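Long-range contacts in acinetobacter secreted protease CpaA (PDB 6O38), which is a secreted zinc metalloprotease, probably exported by the type II secretion system with the help of its chaperone CpaB: residues A[41-45]-A[83-87]; A[113-117]-A[138-142]; A[162-166]-A[206-210]; A[215-221]-A[242-246]; A[476-482]-A[567-571]. One frame throughout, in Å; residues are numbered along the deposited sequence.

Contact 1: residues A[41-45]-A[83-87]; sequences NANNS and IFNSS
Ala42 sets its methyl squarely over the ring of Phe84. CB stands 3.7 Å from the ring centroid, only 7° off the normal, a CH-pi contact at the centre of one face. The ring reaches this spot because CG of Phe84 is anti to its backbone N, which swings the aromatic group beneath the 41-45 loop. Trp91 of strand 90-98 meets Phe84 edge to face and also touches Ala42, and the backbone of Phe84 bonds to Asp46, just after segment 41-45 and before strand 47-52. Phe84 is the buried residue here, and this end is the tight one.

Move along to Ser86 and the character changes to polar and exposed. Asn44 points away overall, but its CB touches Ser86 OG, and chi1 of -167° brings the amide to the Ser86 N-H. OD1 accepts that backbone N-H at 3.0 Å in an almost straight bond (177° at the hydrogen), the donor tilted somewhat from the carbonyl plane. Ser86 OG lies alongside, 3.4 Å from Asn44 CA. Asn43, Asn44, Ser45 and Ser86 are all exposed. Towards Ser45 the packing thins further, and Ile83 CG2 comes no nearer than 4.4 Å to Ser45 CA.

One aromatic side chain and one amide-to-backbone bond thus tie the loop leading into strand 47-52 to the C-terminal end of its antiparallel neighbour, strand 79-85, and the turn after it. Such a loop packed on the end of a neighbouring antiparallel strand belongs here to the surface of the first StcE-type beta-sandwich domain.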
# COMPACT_ATOMS: atom_id res chain seq x y z
N ASN A 41 10.16 -2.77 30.43
CA ASN A 41 10.94 -2.66 31.65
C ASN A 41 11.77 -3.92 31.84
O ASN A 41 11.25 -5.04 31.79
CB ASN A 41 10.01 -2.46 32.85
CG ASN A 41 10.50 -1.36 33.78
OD1 ASN A 41 11.33 -0.54 33.41
ND2 ASN A 41 9.97 -1.35 35.00
N ALA A 42 13.08 -3.75 32.03
CA ALA A 42 13.98 -4.89 32.19
C ALA A 42 15.32 -4.40 32.71
O ALA A 42 15.63 -3.20 32.66
CB ALA A 42 14.17 -5.64 30.87
N ASN A 43 16.11 -5.34 33.23
CA ASN A 43 17.47 -5.06 33.65
C ASN A 43 18.44 -5.36 32.51
O ASN A 43 18.05 -5.84 31.44
CB ASN A 43 17.81 -5.86 34.91
CG ASN A 43 17.22 -5.25 36.16
OD1 ASN A 43 16.01 -5.33 36.39
ND2 ASN A 43 18.06 -4.63 36.98
N ASN A 44 19.72 -5.08 32.74
CA ASN A 44 20.69 -5.05 31.64
C ASN A 44 20.83 -6.41 30.96
O ASN A 44 20.50 -6.56 29.78
CB ASN A 44 22.05 -4.56 32.16
CG ASN A 44 23.00 -4.19 31.03
OD1 ASN A 44 22.57 -3.79 29.95
ND2 ASN A 44 24.29 -4.32 31.29
N SER A 45 21.32 -7.41 31.69
CA SER A 45 21.67 -8.70 31.11
C SER A 45 20.57 -9.74 31.25
O SER A 45 20.85 -10.93 31.36
CB SER A 45 22.98 -9.22 31.71
OG SER A 45 24.07 -8.41 31.32
N ILE A 83 18.71 -10.90 24.58
CA ILE A 83 19.42 -10.38 25.74
C ILE A 83 19.22 -8.87 25.75
O ILE A 83 19.58 -8.19 24.78
CB ILE A 83 20.91 -10.73 25.73
CG1 ILE A 83 21.10 -12.25 25.80
CG2 ILE A 83 21.63 -10.05 26.88
CD1 ILE A 83 22.55 -12.68 25.85
N PHE A 84 18.66 -8.35 26.84
CA PHE A 84 18.37 -6.92 26.94
C PHE A 84 19.67 -6.11 26.94
O PHE A 84 20.77 -6.65 27.06
CB PHE A 84 17.54 -6.63 28.19
CG PHE A 84 16.84 -5.30 28.16
CD1 PHE A 84 15.75 -5.10 27.34
CD2 PHE A 84 17.26 -4.26 28.97
CE1 PHE A 84 15.09 -3.88 27.31
CE2 PHE A 84 16.62 -3.04 28.95
CZ PHE A 84 15.53 -2.85 28.12
N ASN A 85 19.52 -4.80 26.80
CA ASN A 85 20.66 -3.89 26.78
C ASN A 85 20.19 -2.53 27.26
O ASN A 85 19.42 -1.86 26.56
CB ASN A 85 21.27 -3.80 25.39
CG ASN A 85 22.52 -2.94 25.35
OD1 ASN A 85 22.43 -1.71 25.25
ND2 ASN A 85 23.68 -3.57 25.43
N SER A 86 20.64 -2.12 28.45
CA SER A 86 20.21 -0.84 29.00
C SER A 86 20.81 0.33 28.23
O SER A 86 20.18 1.40 28.14
CB SER A 86 20.60 -0.74 30.48
OG SER A 86 19.97 -1.76 31.23
N SER A 87 22.01 0.16 27.66
CA SER A 87 22.64 1.24 26.91
C SER A 87 21.85 1.57 25.65
O SER A 87 21.88 2.72 25.19
CB SER A 87 24.08 0.87 26.56
OG SER A 87 24.83 0.59 27.72

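Contact 2: residues A[113-117]-A[138-142]; sequences TATMQ and DGTTV
Met116 pairs with Thr141, and Gln117 with Val142, in parallel register at CA separations of 4.8 and 4.9 Å, where strands 116-121 and 141-146 begin. Two backbone bonds join them: Thr141 N gives to Thr115 O at 2.7 Å, and Thr141 O takes the N-H of Gln117 at 3.0 Å. Thr141 is therefore held through both its N-H and its carbonyl, as parallel pairing requires.

The side chains of Met116 and Thr141 lie side by side on one face. The selenomethionine chain runs out with CG anti to the backbone N, then bends at its last torsion (chi3 -61°), bringing CE to 4.0 Å from Thr141 CG2. Gln117 and Val142 go to the other face. There Gln117 OE1 takes the N-H of Thr112 while NE2 makes a weak bond to Ala114 O, so both ends of the amide are tied to the chain leading into the strand. Thr140 CG2 approaches Ala114 O at 3.8 Å.

Trp174 of strand 172-178 and Tyr80 of strand 79-85 pack on the Met116 face, Leu111 and Trp184 on the Val142 face. Strand 172-178 runs antiparallel beside 141-146, and 90-98 runs parallel beside 116-121.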
# COMPACT_ATOMS: atom_id res chain seq x y z
N THR A 113 17.53 -25.57 9.29
CA THR A 113 16.10 -25.44 9.08
C THR A 113 15.48 -24.36 9.96
O THR A 113 14.26 -24.18 9.92
CB THR A 113 15.39 -26.77 9.34
OG1 THR A 113 15.54 -27.14 10.72
CG2 THR A 113 15.99 -27.86 8.46
N ALA A 114 16.28 -23.65 10.75
CA ALA A 114 15.76 -22.58 11.59
C ALA A 114 15.17 -21.46 10.73
O ALA A 114 15.71 -21.11 9.68
CB ALA A 114 16.87 -22.02 12.48
N THR A 115 14.04 -20.92 11.19
CA THR A 115 13.36 -19.86 10.44
C THR A 115 14.26 -18.64 10.26
O THR A 115 14.30 -18.04 9.18
CB THR A 115 12.06 -19.48 11.14
OG1 THR A 115 11.14 -20.58 11.09
CG2 THR A 115 11.43 -18.26 10.48
N MSE A 116 15.00 -18.27 11.30
CA MSE A 116 15.88 -17.11 11.22
C MSE A 116 17.33 -17.48 11.52
O MSE A 116 17.63 -18.12 12.53
CB MSE A 116 15.41 -16.02 12.18
CG MSE A 116 16.27 -14.77 12.15
SE MSE A 116 15.31 -13.22 12.85
CE MSE A 116 13.86 -13.19 11.55
N GLN A 117 18.23 -17.08 10.63
CA GLN A 117 19.65 -17.35 10.76
C GLN A 117 20.44 -16.11 10.37
O GLN A 117 19.92 -15.21 9.70
CB GLN A 117 20.09 -18.55 9.90
CG GLN A 117 19.30 -19.82 10.16
CD GLN A 117 19.76 -20.98 9.29
OE1 GLN A 117 20.96 -21.25 9.19
NE2 GLN A 117 18.81 -21.65 8.64
N ASP A 138 10.39 -22.88 3.16
CA ASP A 138 9.72 -21.65 2.76
C ASP A 138 9.56 -20.71 3.94
O ASP A 138 9.12 -21.11 5.02
CB ASP A 138 8.35 -21.97 2.15
CG ASP A 138 7.63 -20.73 1.66
OD1 ASP A 138 8.09 -20.13 0.67
OD2 ASP A 138 6.60 -20.36 2.27
N GLY A 139 9.92 -19.44 3.73
CA GLY A 139 9.87 -18.45 4.78
C GLY A 139 11.16 -18.25 5.54
O GLY A 139 11.21 -17.38 6.42
N THR A 140 12.19 -19.04 5.25
CA THR A 140 13.48 -18.88 5.92
C THR A 140 14.03 -17.48 5.71
O THR A 140 14.18 -17.02 4.57
CB THR A 140 14.47 -19.93 5.41
OG1 THR A 140 13.94 -21.24 5.61
CG2 THR A 140 15.80 -19.80 6.14
N THR A 141 14.34 -16.81 6.81
CA THR A 141 14.86 -15.45 6.78
C THR A 141 16.32 -15.48 7.23
O THR A 141 16.65 -16.10 8.24
CB THR A 141 14.05 -14.53 7.69
OG1 THR A 141 12.68 -14.53 7.26
CG2 THR A 141 14.58 -13.10 7.63
N VAL A 142 17.18 -14.81 6.47
CA VAL A 142 18.61 -14.78 6.75
C VAL A 142 19.08 -13.34 6.79
O VAL A 142 18.69 -12.52 5.95
CB VAL A 142 19.40 -15.58 5.69
CG1 VAL A 142 20.90 -15.42 5.90
CG2 VAL A 142 19.01 -17.04 5.73

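Contact 3: residues A[162-166]-A[206-210]; sequences PSSFT and VNSPL
Two inverse gamma turns in a row, centred on Ser164 and Phe165, bend the 162-166 loop tightly against the Ser208-Pro209 corner. Each turn closes with a weak backbone bond, Phe165 N to Ser163 O and Thr166 N to Ser164 O.

Most of the contact gathers round Pro209. Its CG sits 3.5 Å from Phe165 CD1, approaching the ring obliquely, and the two side chains cross at about a right angle. Although Phe165 starts off away from the other segment, chi1 of -71°, with CG beside the backbone N, brings CD1 and CE1 of its ring to the proline. Pro209 CB lies 4.2 Å from Ser163 CB. The carbonyl of Ser164 points into the corner, where Ser208 CA makes a CA-H...O contact with its oxygen at 3.4 Å.

The serine hydroxyls find their partners elsewhere: Ser164 OG bonds to Asn231 and Asp234, and Ser163 OG to the carbonyl of Asp232. Phe165 is hemmed in by Tyr173 and Phe175, both edge to face.

Between the segments the contact is thus mostly apolar and carbonyl packing, while the hydroxyls of Ser163 and Ser164 bond to residues 231-234; it probably joins neighbouring StcE-type sandwich units.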
# COMPACT_ATOMS: atom_id res chain seq x y z
N PRO A 162 19.42 -9.15 -9.64
CA PRO A 162 20.89 -9.09 -9.51
C PRO A 162 21.39 -7.70 -9.12
O PRO A 162 22.11 -7.03 -9.86
CB PRO A 162 21.36 -9.51 -10.91
CG PRO A 162 20.29 -9.03 -11.82
CD PRO A 162 18.99 -9.14 -11.05
N SER A 163 20.99 -7.25 -7.93
CA SER A 163 21.37 -5.93 -7.45
C SER A 163 22.81 -5.94 -6.95
O SER A 163 23.49 -6.97 -6.95
CB SER A 163 20.41 -5.46 -6.36
OG SER A 163 19.07 -5.44 -6.84
N SER A 164 23.28 -4.78 -6.51
CA SER A 164 24.67 -4.60 -6.08
C SER A 164 24.83 -5.04 -4.62
O SER A 164 25.14 -4.26 -3.72
CB SER A 164 25.10 -3.15 -6.27
OG SER A 164 24.90 -2.73 -7.60
N PHE A 165 24.63 -6.35 -4.40
CA PHE A 165 24.71 -6.92 -3.06
C PHE A 165 26.17 -7.14 -2.67
O PHE A 165 26.66 -8.27 -2.53
CB PHE A 165 23.91 -8.22 -2.99
CG PHE A 165 22.43 -8.03 -3.05
CD1 PHE A 165 21.74 -7.48 -1.98
CD2 PHE A 165 21.71 -8.41 -4.17
CE1 PHE A 165 20.37 -7.30 -2.03
CE2 PHE A 165 20.34 -8.24 -4.23
CZ PHE A 165 19.67 -7.68 -3.16
N THR A 166 26.88 -6.03 -2.50
CA THR A 166 28.25 -6.07 -2.01
C THR A 166 28.26 -5.88 -0.50
O THR A 166 27.41 -5.18 0.07
CB THR A 166 29.10 -4.99 -2.68
OG1 THR A 166 28.43 -3.73 -2.61
CG2 THR A 166 29.36 -5.35 -4.14
N VAL A 206 26.86 3.52 -8.07
CA VAL A 206 26.33 3.10 -6.78
C VAL A 206 27.16 1.94 -6.26
O VAL A 206 27.82 1.21 -7.02
CB VAL A 206 24.84 2.73 -6.86
CG1 VAL A 206 24.01 3.95 -7.21
CG2 VAL A 206 24.62 1.62 -7.87
N ASN A 207 27.13 1.75 -4.94
CA ASN A 207 27.94 0.75 -4.27
C ASN A 207 27.13 -0.29 -3.51
O ASN A 207 27.71 -1.24 -2.99
CB ASN A 207 28.91 1.43 -3.29
CG ASN A 207 30.26 0.74 -3.22
OD1 ASN A 207 30.50 -0.24 -3.93
ND2 ASN A 207 31.14 1.25 -2.37
N SER A 208 25.81 -0.14 -3.45
CA SER A 208 24.96 -1.00 -2.64
C SER A 208 23.55 -0.96 -3.23
O SER A 208 23.25 -0.11 -4.07
CB SER A 208 24.96 -0.54 -1.17
OG SER A 208 24.20 0.64 -1.00
N PRO A 209 22.67 -1.89 -2.82
CA PRO A 209 21.32 -1.90 -3.40
C PRO A 209 20.47 -0.70 -3.01
O PRO A 209 19.44 -0.46 -3.66
CB PRO A 209 20.71 -3.21 -2.88
CG PRO A 209 21.86 -4.02 -2.40
CD PRO A 209 22.88 -3.04 -1.93
N LEU A 210 20.85 0.04 -1.97
CA LEU A 210 20.06 1.18 -1.51
C LEU A 210 21.02 2.29 -1.08
O LEU A 210 21.69 2.17 -0.05
CB LEU A 210 19.14 0.78 -0.36
CG LEU A 210 18.22 1.88 0.19
CD1 LEU A 210 17.38 2.47 -0.93
CD2 LEU A 210 17.35 1.34 1.31

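Contact 4: residues A[215-221]-A[242-246]; sequences FGDGNWV and ATWSA
Both oxygens of the Asp217 carboxylate are taken by one residue, Thr243. OD1 receives the backbone N-H at 2.9 Å and 168°, on its syn side but 25° out of the carboxylate plane, while OD2 uses its syn lone pair for the hydroxyl, OG1, at 3.0 Å. This bidentate grip joins two neighbouring loops at one end of a StcE-type beta-sandwich domain, those that follow the parallel strands 210-215 and 235-240. Asp217 is the second residue of a type II beta turn from Gly216 to Asn219, which presents the carboxylate to Thr243. Gly218 takes the third place with a positive phi. The pair is exposed, so solvent probably weakens the pull of the charge.

Next to this polar pair, towards the interior, Ala242 is buried, with CB 3.5 Å from the carbonyl carbon of Gly216. The indole of Trp220 lies against the 242-246 loop. With CG anti to the backbone N (chi1 -179°) it stretches towards that loop, where CD1 meets Ala242 CB and NE1 makes a weak, bent bond to Trp244 O.

Phe215 takes the inner end, its ring set among Val196, Ile238 and Leu261. Ala246 comes to it obliquely, CE2 of the phenyl ring lying 3.9 Å from the methyl, and on the same side Ala246 CB rests 3.4 Å from the carbonyl oxygen of Val221.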
# COMPACT_ATOMS: atom_id res chain seq x y z
N PHE A 215 20.29 15.98 1.69
CA PHE A 215 20.51 17.41 1.52
C PHE A 215 20.16 18.13 2.81
O PHE A 215 19.18 17.77 3.48
CB PHE A 215 19.67 17.97 0.37
CG PHE A 215 20.21 17.66 -1.00
CD1 PHE A 215 20.28 16.36 -1.46
CD2 PHE A 215 20.63 18.68 -1.84
CE1 PHE A 215 20.77 16.07 -2.73
CE2 PHE A 215 21.12 18.41 -3.10
CZ PHE A 215 21.19 17.10 -3.55
N GLY A 216 20.94 19.14 3.17
CA GLY A 216 20.66 19.91 4.36
C GLY A 216 21.34 21.26 4.31
O GLY A 216 22.03 21.60 3.34
N ASP A 217 21.13 22.04 5.36
CA ASP A 217 21.85 23.31 5.49
C ASP A 217 23.30 23.03 5.85
O ASP A 217 23.59 22.29 6.79
CB ASP A 217 21.19 24.19 6.55
CG ASP A 217 19.85 24.75 6.09
OD1 ASP A 217 19.61 24.79 4.86
OD2 ASP A 217 19.04 25.14 6.96
N GLY A 218 24.22 23.62 5.08
CA GLY A 218 25.62 23.28 5.18
C GLY A 218 26.00 22.01 4.45
O GLY A 218 27.17 21.62 4.48
N ASN A 219 25.04 21.34 3.80
CA ASN A 219 25.28 20.12 3.03
C ASN A 219 24.30 20.15 1.86
O ASN A 219 23.18 19.63 1.96
CB ASN A 219 25.10 18.88 3.91
CG ASN A 219 24.99 17.60 3.11
OD1 ASN A 219 25.71 17.40 2.13
ND2 ASN A 219 24.08 16.73 3.52
N TRP A 220 24.74 20.73 0.75
CA TRP A 220 23.78 21.14 -0.28
C TRP A 220 24.52 21.47 -1.56
O TRP A 220 25.60 22.06 -1.53
CB TRP A 220 22.97 22.35 0.20
CG TRP A 220 21.94 22.84 -0.77
CD1 TRP A 220 20.63 22.48 -0.82
CD2 TRP A 220 22.13 23.79 -1.83
NE1 TRP A 220 19.99 23.14 -1.84
CE2 TRP A 220 20.89 23.96 -2.48
CE3 TRP A 220 23.24 24.52 -2.29
CZ2 TRP A 220 20.73 24.81 -3.56
CZ3 TRP A 220 23.07 25.37 -3.37
CH2 TRP A 220 21.82 25.51 -3.99
N VAL A 221 23.92 21.09 -2.69
CA VAL A 221 24.34 21.52 -4.01
C VAL A 221 23.10 21.95 -4.78
O VAL A 221 21.97 21.67 -4.38
CB VAL A 221 25.10 20.42 -4.79
CG1 VAL A 221 26.41 20.08 -4.08
CG2 VAL A 221 24.23 19.19 -4.95
N ALA A 242 17.16 20.87 3.73
CA ALA A 242 17.74 22.18 3.48
C ALA A 242 16.65 23.23 3.28
O ALA A 242 15.52 22.94 2.89
CB ALA A 242 18.65 22.13 2.25
N THR A 243 17.02 24.48 3.55
CA THR A 243 16.10 25.59 3.36
C THR A 243 15.83 25.85 1.88
O THR A 243 14.68 26.01 1.47
CB THR A 243 16.65 26.85 4.03
OG1 THR A 243 16.86 26.61 5.43
CG2 THR A 243 15.68 28.02 3.86
N TRP A 244 16.88 25.88 1.07
CA TRP A 244 16.78 26.26 -0.33
C TRP A 244 16.63 25.03 -1.21
O TRP A 244 17.29 24.01 -0.99
CB TRP A 244 18.00 27.08 -0.76
CG TRP A 244 18.16 28.32 0.05
CD1 TRP A 244 19.01 28.51 1.10
CD2 TRP A 244 17.42 29.54 -0.09
NE1 TRP A 244 18.85 29.78 1.61
CE2 TRP A 244 17.88 30.43 0.89
CE3 TRP A 244 16.41 29.96 -0.96
CZ2 TRP A 244 17.37 31.72 1.03
CZ3 TRP A 244 15.91 31.24 -0.83
CH2 TRP A 244 16.39 32.11 0.16
N SER A 245 15.75 25.13 -2.20
CA SER A 245 15.45 24.01 -3.08
C SER A 245 16.66 23.64 -3.93
O SER A 245 17.60 24.42 -4.12
CB SER A 245 14.27 24.34 -3.98
OG SER A 245 13.12 24.67 -3.22
N ALA A 246 16.63 22.41 -4.45
CA ALA A 246 17.62 21.93 -5.39
C ALA A 246 16.90 21.14 -6.48
O ALA A 246 15.75 20.73 -6.31
CB ALA A 246 18.69 21.06 -4.71

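Contact 5: residues A[476-482]-A[567-571]; sequences NASAYNM and KISLY
In the reprolysin-like zinc metalloprotease domain, the loop 476-482 that leads into strand 483-487 is backed by Tyr571, in the chain following helix 557-569. The tyrosine lies flat beneath the loop. Over one face of its ring sits Ala479, whose CB is 3.7 Å from the ring centroid and 13° off the normal, a CH-pi contact. The backbone N of Ala479 also stands over this face, 3.4 Å from CZ. The opposite face is covered by the CA of Ile568, so the ring is held between the loop and the last part of helix 557-569, just before it.

The hydroxyl fixes the far end. Tyr571 OH donates to Ala477 O at 2.8 Å, in the carbonyl plane and on a lone pair, with an angle of 137° at the oxygen. The packing on both faces and this bond together probably restrict the ring's rotation.

Deeper in, the selenomethionine Met482 bends at chi2 (64°) and crosses Ile568 at about a right angle, its CE 3.7 Å from Ile568 CG2. Towards solvent the contact thins: Lys567 NZ is 4.0 Å from Asn476 OD1.

Helix 496-504, bearing the HExxH pattern with zinc ligands His498 and His502, runs next to the loop. Asn476 and Ala477 bond through their backbones to His502 and Asn503, and the side chain of Asn476 is about 13 Å from the zinc. Asn503 and Leu504 of that helix touch Met482 and Ile568, strand 367-381 lies against Ile568, and His175 of the chaperone CpaB packs on Asn481.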
# COMPACT_ATOMS: atom_id res chain seq x y z
N ASN A 476 -16.24 -6.19 -21.02
CA ASN A 476 -16.23 -5.33 -22.20
C ASN A 476 -17.66 -4.89 -22.54
O ASN A 476 -18.16 -5.10 -23.65
CB ASN A 476 -15.55 -6.01 -23.38
CG ASN A 476 -15.21 -5.05 -24.50
OD1 ASN A 476 -14.94 -3.87 -24.26
ND2 ASN A 476 -15.21 -5.55 -25.73
N ALA A 477 -18.30 -4.27 -21.56
CA ALA A 477 -19.74 -4.06 -21.61
C ALA A 477 -20.10 -2.89 -22.52
O ALA A 477 -19.48 -1.83 -22.47
CB ALA A 477 -20.28 -3.81 -20.20
N SER A 478 -21.12 -3.10 -23.35
CA SER A 478 -21.75 -2.01 -24.06
C SER A 478 -22.58 -1.17 -23.09
O SER A 478 -22.64 -1.45 -21.89
CB SER A 478 -22.63 -2.54 -25.20
OG SER A 478 -23.67 -3.36 -24.69
N ALA A 479 -23.20 -0.11 -23.61
CA ALA A 479 -24.08 0.70 -22.78
C ALA A 479 -25.20 -0.14 -22.16
O ALA A 479 -25.61 0.10 -21.02
CB ALA A 479 -24.67 1.85 -23.60
N TYR A 480 -25.69 -1.14 -22.90
CA TYR A 480 -26.74 -2.00 -22.38
C TYR A 480 -26.24 -2.91 -21.27
O TYR A 480 -27.00 -3.22 -20.34
CB TYR A 480 -27.34 -2.83 -23.52
CG TYR A 480 -28.35 -3.86 -23.05
CD1 TYR A 480 -29.62 -3.47 -22.64
CD2 TYR A 480 -28.04 -5.21 -23.04
CE1 TYR A 480 -30.54 -4.41 -22.21
CE2 TYR A 480 -28.95 -6.15 -22.61
CZ TYR A 480 -30.20 -5.74 -22.20
OH TYR A 480 -31.12 -6.68 -21.78
N ASN A 481 -24.98 -3.34 -21.34
CA ASN A 481 -24.44 -4.30 -20.39
C ASN A 481 -23.59 -3.64 -19.30
O ASN A 481 -22.97 -4.35 -18.50
CB ASN A 481 -23.60 -5.35 -21.12
CG ASN A 481 -24.45 -6.31 -21.93
OD1 ASN A 481 -25.43 -6.87 -21.43
ND2 ASN A 481 -24.08 -6.50 -23.19
N MSE A 482 -23.56 -2.32 -19.24
CA MSE A 482 -22.74 -1.62 -18.27
C MSE A 482 -23.34 -1.72 -16.87
O MSE A 482 -23.99 -0.79 -16.40
CB MSE A 482 -22.56 -0.15 -18.67
CG MSE A 482 -21.50 0.58 -17.86
SE MSE A 482 -19.72 -0.14 -18.14
CE MSE A 482 -18.78 0.80 -16.71
N LYS A 567 -15.07 6.07 -24.31
CA LYS A 567 -16.28 5.54 -24.92
C LYS A 567 -17.35 5.25 -23.87
O LYS A 567 -18.53 5.55 -24.07
CB LYS A 567 -15.95 4.29 -25.73
CG LYS A 567 -17.06 3.26 -25.80
CD LYS A 567 -16.55 1.96 -26.41
CE LYS A 567 -17.06 0.75 -25.65
NZ LYS A 567 -16.31 -0.49 -26.02
N ILE A 568 -16.95 4.66 -22.74
CA ILE A 568 -17.90 4.37 -21.68
C ILE A 568 -18.38 5.66 -21.02
O ILE A 568 -19.56 5.80 -20.68
CB ILE A 568 -17.28 3.41 -20.65
CG1 ILE A 568 -17.10 2.02 -21.28
CG2 ILE A 568 -18.14 3.32 -19.40
CD1 ILE A 568 -16.27 1.08 -20.44
N SER A 569 -17.48 6.63 -20.85
CA SER A 569 -17.85 7.90 -20.24
C SER A 569 -18.89 8.66 -21.05
O SER A 569 -19.53 9.58 -20.53
CB SER A 569 -16.61 8.78 -20.04
OG SER A 569 -16.10 9.21 -21.29
N LEU A 570 -19.07 8.31 -22.33
CA LEU A 570 -20.01 8.98 -23.20
C LEU A 570 -21.28 8.17 -23.45
O LEU A 570 -22.04 8.50 -24.36
CB LEU A 570 -19.34 9.32 -24.54
CG LEU A 570 -18.16 10.28 -24.46
CD1 LEU A 570 -17.61 10.57 -25.85
CD2 LEU A 570 -18.56 11.57 -23.76
N TYR A 571 -21.52 7.12 -22.65
CA TYR A 571 -22.77 6.37 -22.78
C TYR A 571 -23.97 7.27 -22.51
O TYR A 571 -24.97 7.21 -23.23
CB TYR A 571 -22.76 5.18 -21.83
CG TYR A 571 -21.94 4.00 -22.31
CD1 TYR A 571 -21.51 3.91 -23.63
CD2 TYR A 571 -21.59 2.97 -21.44
CE1 TYR A 571 -20.76 2.84 -24.07
CE2 TYR A 571 -20.84 1.89 -21.87
CZ TYR A 571 -20.43 1.83 -23.18
OH TYR A 571 -19.68 0.76 -23.61

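Overall arrangement
Contacts 2 and 3 are buried, contact 1 lies at the surface, and contacts 4 and 5 are partly buried. Chemistry follows place: contact 2 is regular strand pairing, contact 3 is mainly proline and phenyl packing, and contacts 1 and 4 combine aromatic packing with polar bonds at exposed loops. Strand 79-85 belongs to contact 1 and also packs on contact 2. Strand 172-178 borders both contacts 2 and 3, and strand 210-215 runs from contact 3 to contact 4. Contact 5 stands apart in the protease domain, about 65 Å from contact 1 between centres, and joins a loop to the end of helix 557-569 and the residues just after it, beside the zinc-binding helix.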